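Local atomic coordinates of phenolic acid decarboxylase (Sedimentibacter hydroxybenzoicus, PDB entry 7AE5), a protein that catalyses the reversible, non-oxidative decarboxylation of 4-hydroxybenzoate and 3,4-dihydroxybenzoate under anaerobic conditions, with prenylated FMN and manganese as cofactors. Residues K244-D249 with R296-T301; N66-W71 with I304-Y309; K331-T336 with K366-R371. All coordinates share one frame; numbering follows the deposited sequence.

Contact 1. Residues K244-D249 with R296-T301; sequences KSDLYD and RITHRT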
loop_
_atom_site.group_PDB
_atom_site.type_symbol
_atom_site.label_atom_id
_atom_site.label_comp_id
_atom_site.label_asym_id
_atom_site.label_seq_id
_atom_site.Cartn_x
_atom_site.Cartn_y
_atom_site.Cartn_z
ATOM N N LYS C 244 -5.153 -57.371 -20.730
ATOM C CA LYS C 244 -4.769 -57.716 -19.369
ATOM C C LYS C 244 -3.261 -57.899 -19.264
ATOM O O LYS C 244 -2.612 -58.397 -20.188
ATOM C CB LYS C 244 -5.482 -58.996 -18.930
ATOM C CG LYS C 244 -5.633 -59.147 -17.425
ATOM C CD LYS C 244 -6.237 -60.496 -17.074
ATOM C CE LYS C 244 -5.180 -61.589 -17.096
ATOM N NZ LYS C 244 -5.270 -62.473 -15.903
ATOM N N SER C 245 -2.702 -57.483 -18.132
ATOM C CA SER C 245 -1.296 -57.738 -17.875
ATOM C C SER C 245 -1.063 -59.237 -17.716
ATOM O O SER C 245 -1.978 -60.007 -17.409
ATOM C CB SER C 245 -0.828 -56.988 -16.627
ATOM O OG SER C 245 -1.044 -57.757 -15.456
ATOM N N ASP C 246 0.185 -59.650 -17.932
ATOM C CA ASP C 246 0.497 -61.075 -17.937
ATOM C C ASP C 246 0.413 -61.669 -16.535
ATOM O O ASP C 246 -0.175 -62.739 -16.339
ATOM C CB ASP C 246 1.884 -61.303 -18.538
ATOM C CG ASP C 246 1.825 -61.750 -19.985
ATOM O OD1 ASP C 246 0.710 -61.806 -20.547
ATOM O OD2 ASP C 246 2.892 -62.047 -20.561
ATOM N N LEU C 247 0.987 -60.987 -15.547
ATOM C CA LEU C 247 1.109 -61.551 -14.208
ATOM C C LEU C 247 -0.005 -61.131 -13.263
ATOM O O LEU C 247 -0.210 -61.796 -12.241
ATOM C CB LEU C 247 2.454 -61.154 -13.590
ATOM C CG LEU C 247 3.698 -61.408 -14.438
ATOM C CD1 LEU C 247 4.925 -60.824 -13.761
ATOM C CD2 LEU C 247 3.874 -62.896 -14.678
ATOM N N TYR C 248 -0.730 -60.059 -13.569
ATOM C CA TYR C 248 -1.673 -59.468 -12.629
ATOM C C TYR C 248 -3.024 -59.302 -13.306
ATOM O O TYR C 248 -3.124 -58.650 -14.351
ATOM C CB TYR C 248 -1.135 -58.135 -12.105
ATOM C CG TYR C 248 0.223 -58.286 -11.453
ATOM C CD1 TYR C 248 0.390 -59.100 -10.338
ATOM C CD2 TYR C 248 1.342 -57.642 -11.965
ATOM C CE1 TYR C 248 1.628 -59.255 -9.741
ATOM C CE2 TYR C 248 2.586 -57.791 -11.375
ATOM C CZ TYR C 248 2.722 -58.599 -10.263
ATOM O OH TYR C 248 3.955 -58.752 -9.669
ATOM N N ASP C 249 -4.062 -59.888 -12.701
ATOM C CA ASP C 249 -5.380 -59.926 -13.327
ATOM C C ASP C 249 -6.058 -58.561 -13.287
ATOM O O ASP C 249 -6.768 -58.186 -14.228
ATOM C CB ASP C 249 -6.251 -60.973 -12.632
ATOM C CG ASP C 249 -5.712 -62.381 -12.794
ATOM O OD1 ASP C 249 -4.774 -62.568 -13.597
ATOM O OD2 ASP C 249 -6.226 -63.299 -12.118
ATOM N N ARG C 296 8.441 -58.941 -15.035
ATOM C CA ARG C 296 8.315 -59.380 -16.418
ATOM C C ARG C 296 8.272 -58.165 -17.332
ATOM O O ARG C 296 7.729 -57.118 -16.971
ATOM C CB ARG C 296 7.067 -60.246 -16.626
ATOM C CG ARG C 296 6.934 -60.806 -18.035
ATOM C CD ARG C 296 5.539 -61.345 -18.294
ATOM N NE ARG C 296 5.334 -62.646 -17.670
ATOM C CZ ARG C 296 4.925 -63.731 -18.317
ATOM N NH1 ARG C 296 4.662 -63.704 -19.613
ATOM N NH2 ARG C 296 4.770 -64.867 -17.645
ATOM N N ILE C 297 8.853 -58.321 -18.520
ATOM C CA ILE C 297 8.822 -57.309 -19.567
ATOM C C ILE C 297 8.125 -57.902 -20.782
ATOM O O ILE C 297 8.479 -58.998 -21.232
ATOM C CB ILE C 297 10.236 -56.826 -19.941
ATOM C CG1 ILE C 297 10.832 -55.982 -18.816
ATOM C CG2 ILE C 297 10.205 -56.031 -21.242
ATOM C CD1 ILE C 297 12.290 -55.636 -19.025
ATOM N N THR C 298 7.129 -57.188 -21.302
ATOM C CA THR C 298 6.479 -57.527 -22.561
ATOM C C THR C 298 6.599 -56.333 -23.497
ATOM O O THR C 298 6.287 -55.205 -23.104
ATOM C CB THR C 298 5.006 -57.898 -22.356
ATOM O OG1 THR C 298 4.210 -56.708 -22.326
ATOM C CG2 THR C 298 4.819 -58.662 -21.052
ATOM N N HIS C 299 7.050 -56.577 -24.725
ATOM C CA HIS C 299 7.338 -55.474 -25.629
ATOM C C HIS C 299 7.098 -55.888 -27.073
ATOM O O HIS C 299 7.169 -57.071 -27.420
ATOM C CB HIS C 299 8.779 -54.977 -25.455
ATOM C CG HIS C 299 9.818 -55.946 -25.929
ATOM N ND1 HIS C 299 10.210 -56.033 -27.247
ATOM C CD2 HIS C 299 10.546 -56.871 -25.258
ATOM C CE1 HIS C 299 11.138 -56.966 -27.369
ATOM N NE2 HIS C 299 11.359 -57.491 -26.177
ATOM N N ARG C 300 6.812 -54.893 -27.908
ATOM C CA ARG C 300 6.681 -55.103 -29.340
ATOM C C ARG C 300 8.049 -55.393 -29.954
ATOM O O ARG C 300 9.095 -55.178 -29.339
ATOM C CB ARG C 300 6.052 -53.878 -30.003
ATOM C CG ARG C 300 4.818 -53.349 -29.292
ATOM C CD ARG C 300 4.247 -52.131 -29.996
ATOM N NE ARG C 300 4.108 -52.343 -31.432
ATOM C CZ ARG C 300 3.263 -51.680 -32.208
ATOM N NH1 ARG C 300 2.455 -50.755 -31.718
ATOM N NH2 ARG C 300 3.230 -51.950 -33.510
ATOM N N THR C 301 8.035 -55.891 -31.187
ATOM C CA THR C 301 9.282 -56.175 -31.884
ATOM C C THR C 301 9.948 -54.873 -32.314
ATOM O O THR C 301 9.310 -54.010 -32.925
ATOM C CB THR C 301 9.024 -57.069 -33.094
ATOM O OG1 THR C 301 8.349 -58.261 -32.670
ATOM C CG2 THR C 301 10.338 -57.450 -33.762
#
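Leu-247 and Arg-296 mark the closest backbone approach, their CA atoms 7.8 Å apart, where the loop 244-249 passes the strand that carries 296-299. The separation is too wide for backbone pairing, and side chains bridge it. Ser-245 steadies the loop from within: its OG donates to Tyr-248 O over 2.5 Å, in the carbonyl plane and on a lone pair. Across the contact, Asp-246 OD2 forms a salt bridge with Arg-296 NH1 at 2.6 Å. The carboxylate and guanidinium planes stand 86° apart, so the pair uses one oxygen and one nitrogen and is not a flat two-pronged arrangement. Asp-246 OD1 serves other cations, Lys-115 and Arg-109, which makes this carboxylate the shared anion of three basic side chains. Strand 287-299 is the long strand of the antiparallel sheet in the Rift-related, FMN-binding domain. Its neighbour there, strand 259-265, also joins the two segments: Glu-262 pairs by its backbone with Arg-296, while its carboxylate accepts the N-H groups of Asp-246 and Leu-247. The Arg-296 chain bends at chi3 (-77°), turning the guanidinium so that Asp-246 CB lies over one face. Leu-247 lies along the same chain, CD1 resting on Arg-296 CB at 3.6 Å and CD2 coming obliquely to Arg-296 NE at 3.3 Å; that NE is buried here without a polar partner in the model. With an alanine in place of this arginine, Asp-246 OD2 is likely to lose its cation and Leu-247 the aliphatic chain it packs on. Farther along the strand, Thr-298 CG2 comes to 3.9 Å from Asp-246 OD2, a methyl beside the carboxylate, while Thr-298 OG1 bonds to Cys-114 O.

Contact 2. Residues N66-W71 with I304-Y309; sequences NVHGSW and IFENLY
Val-67 and Glu-306 meet at the edge of a small mixed sheet, where the parallel strands 62-65 and 304-306 part and two waters take over between their backbones. The sheet pairing reaches Asn-307, which bonds to Val-64; just beyond, Asn-66 N and Asn-307 O are 4.2 Å apart. Asn-66 adopts a left-handed backbone conformation (phi 59°) and swings the chain away from its neighbour. Water 2 accepts from Val-67 N at 3.0 Å and lies 2.9 Å from Asn-307 O, to which it can donate, though other acceptors compete for its protons. Water 1 accepts from Tyr-309 N at 2.8 Å and, more weakly, from Asn-66 N. The side-chain contact is looser. Glu-306 extends from a CG anti to its backbone N (chi1 -176°) and runs across Val-67 at about a right angle, its CG 4.0 Å from Val-67 CG2 and its OE2 4.0 Å from Val-67 CB. His-68 presents CE1 to the same oxygen, which lies at the ring edge, near its plane, 4.3 Å from that carbon. Lys-145 ties these two polar groups together: its NZ makes a salt bridge to Glu-306 OE2 and a hydrogen bond to His-68 ND1, while Glu-306 OE1 takes the N-H of Asn-209. The His-68 side chain lies about 9 Å from that of Thr-166, a predicted prenylated-FMN-binding residue. A buried carboxylate with a lysine mate and a backbone donor is likely to stay ionised; the bond from Lys-145 NZ suggests that His-68 ND1 is unprotonated, consistent with a neutral ring, although the nearby carboxylate would tend to oppose this.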
loop_
_atom_site.group_PDB
_atom_site.type_symbol
_atom_site.label_atom_id
_atom_site.label_comp_id
_atom_site.label_asym_id
_atom_site.label_seq_id
_atom_site.Cartn_x
_atom_site.Cartn_y
_atom_site.Cartn_z
ATOM N N ASN C 66 10.554 -35.440 -27.560
ATOM C CA ASN C 66 9.805 -34.237 -27.937
ATOM C C ASN C 66 8.582 -34.590 -28.781
ATOM O O ASN C 66 8.216 -33.869 -29.712
ATOM C CB ASN C 66 10.695 -33.224 -28.661
ATOM C CG ASN C 66 10.219 -31.794 -28.479
ATOM O OD1 ASN C 66 9.887 -31.377 -27.369
ATOM N ND2 ASN C 66 10.179 -31.037 -29.570
ATOM N N VAL C 67 7.942 -35.713 -28.447
ATOM C CA VAL C 67 6.781 -36.167 -29.206
ATOM C C VAL C 67 5.617 -35.196 -29.040
ATOM O O VAL C 67 4.933 -34.854 -30.012
ATOM C CB VAL C 67 6.399 -37.597 -28.782
ATOM C CG1 VAL C 67 5.073 -38.007 -29.402
ATOM C CG2 VAL C 67 7.499 -38.577 -29.162
ATOM N N HIS C 68 5.378 -34.733 -27.815
ATOM C CA HIS C 68 4.313 -33.781 -27.520
ATOM C C HIS C 68 4.783 -32.330 -27.557
ATOM O O HIS C 68 4.002 -31.435 -27.224
ATOM C CB HIS C 68 3.709 -34.067 -26.140
ATOM C CG HIS C 68 2.819 -35.270 -26.093
ATOM N ND1 HIS C 68 3.310 -36.556 -26.032
ATOM C CD2 HIS C 68 1.470 -35.382 -26.069
ATOM C CE1 HIS C 68 2.302 -37.409 -25.988
ATOM N NE2 HIS C 68 1.174 -36.721 -26.009
ATOM N N GLY C 69 6.026 -32.073 -27.959
ATOM C CA GLY C 69 6.647 -30.791 -27.677
ATOM C C GLY C 69 6.400 -29.634 -28.626
ATOM O O GLY C 69 7.341 -28.910 -28.964
ATOM N N SER C 70 5.152 -29.430 -29.040
ATOM C CA SER C 70 4.782 -28.280 -29.859
ATOM C C SER C 70 3.275 -28.299 -30.049
ATOM O O SER C 70 2.635 -29.349 -29.955
ATOM C CB SER C 70 5.483 -28.283 -31.223
ATOM O OG SER C 70 4.981 -29.306 -32.069
ATOM N N TRP C 71 2.717 -27.117 -30.322
ATOM C CA TRP C 71 1.290 -27.028 -30.590
ATOM C C TRP C 71 0.911 -27.679 -31.910
ATOM O O TRP C 71 -0.257 -28.036 -32.097
ATOM C CB TRP C 71 0.839 -25.569 -30.560
ATOM C CG TRP C 71 0.857 -25.009 -29.177
ATOM C CD1 TRP C 71 1.612 -23.970 -28.716
ATOM C CD2 TRP C 71 0.111 -25.495 -28.054
ATOM N NE1 TRP C 71 1.359 -23.761 -27.381
ATOM C CE2 TRP C 71 0.445 -24.687 -26.951
ATOM C CE3 TRP C 71 -0.816 -26.528 -27.879
ATOM C CZ2 TRP C 71 -0.113 -24.880 -25.688
ATOM C CZ3 TRP C 71 -1.370 -26.718 -26.625
ATOM C CH2 TRP C 71 -1.018 -25.897 -25.547
ATOM N N ILE C 304 10.351 -48.909 -29.390
ATOM C CA ILE C 304 10.832 -47.538 -29.482
ATOM C C ILE C 304 10.711 -46.903 -28.104
ATOM O O ILE C 304 9.607 -46.803 -27.554
ATOM C CB ILE C 304 10.049 -46.736 -30.531
ATOM C CG1 ILE C 304 10.332 -47.286 -31.931
ATOM C CG2 ILE C 304 10.411 -45.270 -30.445
ATOM C CD1 ILE C 304 9.306 -46.888 -32.971
ATOM N N PHE C 305 11.843 -46.477 -27.550
ATOM C CA PHE C 305 11.883 -45.865 -26.224
ATOM C C PHE C 305 11.398 -44.426 -26.345
ATOM O O PHE C 305 12.169 -43.522 -26.676
ATOM C CB PHE C 305 13.293 -45.932 -25.647
ATOM C CG PHE C 305 13.423 -45.350 -24.262
ATOM C CD1 PHE C 305 12.334 -45.302 -23.405
ATOM C CD2 PHE C 305 14.641 -44.859 -23.814
ATOM C CE1 PHE C 305 12.455 -44.770 -22.133
ATOM C CE2 PHE C 305 14.768 -44.328 -22.541
ATOM C CZ PHE C 305 13.673 -44.283 -21.701
ATOM N N GLU C 306 10.113 -44.212 -26.073
ATOM C CA GLU C 306 9.538 -42.871 -26.090
ATOM C C GLU C 306 9.829 -42.205 -24.751
ATOM O O GLU C 306 9.208 -42.534 -23.736
ATOM C CB GLU C 306 8.038 -42.929 -26.363
ATOM C CG GLU C 306 7.389 -41.555 -26.497
ATOM C CD GLU C 306 5.905 -41.561 -26.180
ATOM O OE1 GLU C 306 5.372 -42.634 -25.830
ATOM O OE2 GLU C 306 5.269 -40.491 -26.287
ATOM N N ASN C 307 10.779 -41.274 -24.747
ATOM C CA ASN C 307 11.194 -40.590 -23.535
ATOM C C ASN C 307 11.058 -39.087 -23.724
ATOM O O ASN C 307 10.929 -38.588 -24.844
ATOM C CB ASN C 307 12.634 -40.950 -23.153
ATOM C CG ASN C 307 12.827 -41.057 -21.655
ATOM O OD1 ASN C 307 11.902 -41.404 -20.920
ATOM N ND2 ASN C 307 14.039 -40.770 -21.193
ATOM N N LEU C 308 11.098 -38.369 -22.605
ATOM C CA LEU C 308 10.822 -36.941 -22.577
ATOM C C LEU C 308 11.989 -36.192 -21.954
ATOM O O LEU C 308 12.550 -36.628 -20.944
ATOM C CB LEU C 308 9.525 -36.656 -21.793
ATOM C CG LEU C 308 9.180 -35.257 -21.265
ATOM C CD1 LEU C 308 7.674 -35.120 -21.163
ATOM C CD2 LEU C 308 9.801 -34.980 -19.896
ATOM N N TYR C 309 12.350 -35.065 -22.558
ATOM C CA TYR C 309 13.270 -34.124 -21.938
ATOM C C TYR C 309 12.486 -33.004 -21.267
ATOM O O TYR C 309 11.518 -32.484 -21.830
ATOM C CB TYR C 309 14.246 -33.517 -22.951
ATOM C CG TYR C 309 15.098 -32.426 -22.333
ATOM C CD1 TYR C 309 16.182 -32.741 -21.524
ATOM C CD2 TYR C 309 14.795 -31.082 -22.528
ATOM C CE1 TYR C 309 16.953 -31.753 -20.945
ATOM C CE2 TYR C 309 15.559 -30.087 -21.951
ATOM C CZ TYR C 309 16.638 -30.429 -21.159
ATOM O OH TYR C 309 17.407 -29.445 -20.578
HETATM O O HOH W 1 11.166 -34.251 -25.000
HETATM O O HOH W 2 8.523 -37.478 -26.103
#

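Contact 3. Residues K331-T336 with K366-R371; sequences KQLKET and KGVAFR
Apolar packing forms the inner side of this helix pair: Leu-333 CD1 meets Val-368 CG1 at 4.2 Å, the two side chains crossing at about a right angle. The other branch, Leu-333 CD2, lies against the aliphatic start of Arg-371, 3.7 Å from its CG, as the leucine and arginine slide past each other in opposite directions. The axes of 331-336 and 366-371 approach to 10.5 Å with 126° between their directions, and the nearest CA atoms, those of Leu-333 and Arg-371, are 6.7 Å apart.

The polar link is slight. Arg-371 bends at chi2 (49°) and again at chi3, carrying its guanidinium to Thr-336, near the C-terminal end of helix 323-336. Arg-371 NE donates to Thr-336 OG1 over 3.3 Å, but the N-H points well off the oxygen (121°), a weak bond. Thr-336 CG2 adds a close touch at 3.2 Å to Arg-371 NH2, approaching the guanidinium obliquely. Hydroxyl and methyl thus both lie against the NE/NH2 side of the guanidinium.

The stronger partner of Arg-371 belongs to another chain: its NH1 bonds to Ser-374 OG of a neighbouring subunit. Phe-370 meets Phe-370 of that same subunit with nearly parallel rings, so helix 364-372 serves both the fold and the assembly.

Leu-333 and Val-368 also rest together on Ile-355 of strand 352-357, Leu-333 reaching Val-343 and Val-368 reaching Val-340 on the adjoining strand. The pair is a helical layer packed on the mixed sheet of the UbiD C-terminal domain, with helix 364-372 in the connection between the parallel, adjacent strands 352-357 and 384-388, a beta-alpha-beta crossover.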
loop_
_atom_site.group_PDB
_atom_site.type_symbol
_atom_site.label_atom_id
_atom_site.label_comp_id
_atom_site.label_asym_id
_atom_site.label_seq_id
_atom_site.Cartn_x
_atom_site.Cartn_y
_atom_site.Cartn_z
ATOM N N LYS C 331 -14.319 -25.261 -16.821
ATOM C CA LYS C 331 -15.630 -25.832 -16.536
ATOM C C LYS C 331 -16.120 -25.439 -15.146
ATOM O O LYS C 331 -17.321 -25.222 -14.948
ATOM C CB LYS C 331 -15.585 -27.353 -16.680
ATOM C CG LYS C 331 -15.539 -27.843 -18.118
ATOM C CD LYS C 331 -15.630 -29.358 -18.178
ATOM C CE LYS C 331 -15.598 -29.867 -19.609
ATOM N NZ LYS C 331 -16.637 -29.227 -20.463
ATOM N N GLN C 332 -15.212 -25.349 -14.170
ATOM C CA GLN C 332 -15.614 -24.923 -12.833
ATOM C C GLN C 332 -16.044 -23.462 -12.823
ATOM O O GLN C 332 -17.034 -23.107 -12.174
ATOM C CB GLN C 332 -14.477 -25.156 -11.835
ATOM C CG GLN C 332 -13.882 -26.554 -11.889
ATOM C CD GLN C 332 -12.730 -26.747 -10.920
ATOM O OE1 GLN C 332 -12.096 -25.785 -10.493
ATOM N NE2 GLN C 332 -12.444 -27.999 -10.583
ATOM N N LEU C 333 -15.312 -22.598 -13.533
ATOM C CA LEU C 333 -15.719 -21.198 -13.630
ATOM C C LEU C 333 -17.038 -21.060 -14.376
ATOM O O LEU C 333 -17.896 -20.255 -13.996
ATOM C CB LEU C 333 -14.634 -20.378 -14.329
ATOM C CG LEU C 333 -13.282 -20.181 -13.642
ATOM C CD1 LEU C 333 -12.551 -19.000 -14.266
ATOM C CD2 LEU C 333 -13.453 -19.973 -12.149
ATOM N N LYS C 334 -17.221 -21.847 -15.439
ATOM C CA LYS C 334 -18.387 -21.681 -16.300
ATOM C C LYS C 334 -19.675 -22.102 -15.603
ATOM O O LYS C 334 -20.752 -21.602 -15.953
ATOM C CB LYS C 334 -18.195 -22.478 -17.592
ATOM C CG LYS C 334 -19.232 -22.200 -18.666
ATOM C CD LYS C 334 -18.857 -20.986 -19.496
ATOM C CE LYS C 334 -19.644 -20.946 -20.796
ATOM N NZ LYS C 334 -19.368 -19.703 -21.563
ATOM N N GLU C 335 -19.590 -23.003 -14.619
ATOM C CA GLU C 335 -20.796 -23.490 -13.955
ATOM C C GLU C 335 -21.588 -22.346 -13.333
ATOM O O GLU C 335 -22.825 -22.363 -13.336
ATOM C CB GLU C 335 -20.432 -24.537 -12.897
ATOM C CG GLU C 335 -20.115 -23.965 -11.517
ATOM C CD GLU C 335 -19.439 -24.956 -10.589
ATOM O OE1 GLU C 335 -19.065 -26.056 -11.051
ATOM O OE2 GLU C 335 -19.277 -24.626 -9.393
ATOM N N THR C 336 -20.895 -21.329 -12.819
ATOM C CA THR C 336 -21.535 -20.206 -12.154
ATOM C C THR C 336 -21.334 -18.888 -12.881
ATOM O O THR C 336 -21.960 -17.890 -12.505
ATOM C CB THR C 336 -21.010 -20.072 -10.717
ATOM O OG1 THR C 336 -19.580 -20.185 -10.717
ATOM C CG2 THR C 336 -21.604 -21.158 -9.835
ATOM N N LYS C 366 -12.812 -8.896 -11.585
ATOM C CA LYS C 366 -12.182 -9.335 -10.346
ATOM C C LYS C 366 -13.014 -10.404 -9.653
ATOM O O LYS C 366 -12.463 -11.263 -8.956
ATOM C CB LYS C 366 -11.949 -8.142 -9.421
ATOM C CG LYS C 366 -10.989 -7.119 -10.001
ATOM C CD LYS C 366 -10.244 -6.357 -8.925
ATOM C CE LYS C 366 -9.180 -5.462 -9.546
ATOM N NZ LYS C 366 -8.718 -4.386 -8.619
ATOM N N GLY C 367 -14.333 -10.374 -9.835
ATOM C CA GLY C 367 -15.154 -11.457 -9.327
ATOM C C GLY C 367 -14.812 -12.785 -9.974
ATOM O O GLY C 367 -14.768 -13.820 -9.305
ATOM N N VAL C 368 -14.557 -12.769 -11.284
ATOM C CA VAL C 368 -14.148 -13.985 -11.982
ATOM C C VAL C 368 -12.832 -14.502 -11.417
ATOM O O VAL C 368 -12.648 -15.712 -11.237
ATOM C CB VAL C 368 -14.050 -13.722 -13.497
ATOM C CG1 VAL C 368 -13.370 -14.886 -14.198
ATOM C CG2 VAL C 368 -15.431 -13.476 -14.079
ATOM N N ALA C 369 -11.899 -13.593 -11.124
ATOM C CA ALA C 369 -10.639 -13.998 -10.512
ATOM C C ALA C 369 -10.861 -14.568 -9.117
ATOM O O ALA C 369 -10.245 -15.574 -8.745
ATOM C CB ALA C 369 -9.675 -12.814 -10.461
ATOM N N PHE C 370 -11.738 -13.935 -8.329
ATOM C CA PHE C 370 -12.074 -14.470 -7.012
ATOM C C PHE C 370 -12.581 -15.903 -7.112
ATOM O O PHE C 370 -12.266 -16.742 -6.260
ATOM C CB PHE C 370 -13.127 -13.594 -6.328
ATOM C CG PHE C 370 -12.629 -12.234 -5.923
ATOM C CD1 PHE C 370 -11.286 -12.016 -5.664
ATOM C CD2 PHE C 370 -13.513 -11.176 -5.784
ATOM C CE1 PHE C 370 -10.833 -10.765 -5.286
ATOM C CE2 PHE C 370 -13.067 -9.922 -5.407
ATOM C CZ PHE C 370 -11.724 -9.717 -5.156
ATOM N N ARG C 371 -13.368 -16.200 -8.148
ATOM C CA ARG C 371 -13.883 -17.553 -8.317
ATOM C C ARG C 371 -12.755 -18.534 -8.612
ATOM O O ARG C 371 -12.701 -19.625 -8.031
ATOM C CB ARG C 371 -14.936 -17.586 -9.426
ATOM C CG ARG C 371 -15.745 -18.873 -9.453
ATOM C CD ARG C 371 -16.268 -19.218 -8.066
ATOM N NE ARG C 371 -17.570 -19.874 -8.105
ATOM C CZ ARG C 371 -18.565 -19.630 -7.261
ATOM N NH1 ARG C 371 -18.464 -18.704 -6.319
ATOM N NH2 ARG C 371 -19.688 -20.332 -7.361
#

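The three contacts are spread over the length of the subunit. Contacts 1 and 2 lie about 23 Å apart, centre to centre, and are joined by sequence: after strand 287-299 the chain leaves the antiparallel sheet and, as strand 304-306, pairs with strand 62-65 in a separate mixed sheet. Contact 1 therefore falls within the long chain excursion that contact 2 closes. Contact 3 comes later, in the C-terminal domain, with its centre about 34 Å from that of contact 2 and about 45 Å from that of contact 1, on the opposite side of the chain's centre. Contact 2 thus joins the N-terminal and FMN-binding parts, whereas contacts 1 and 3 each join parts of one domain.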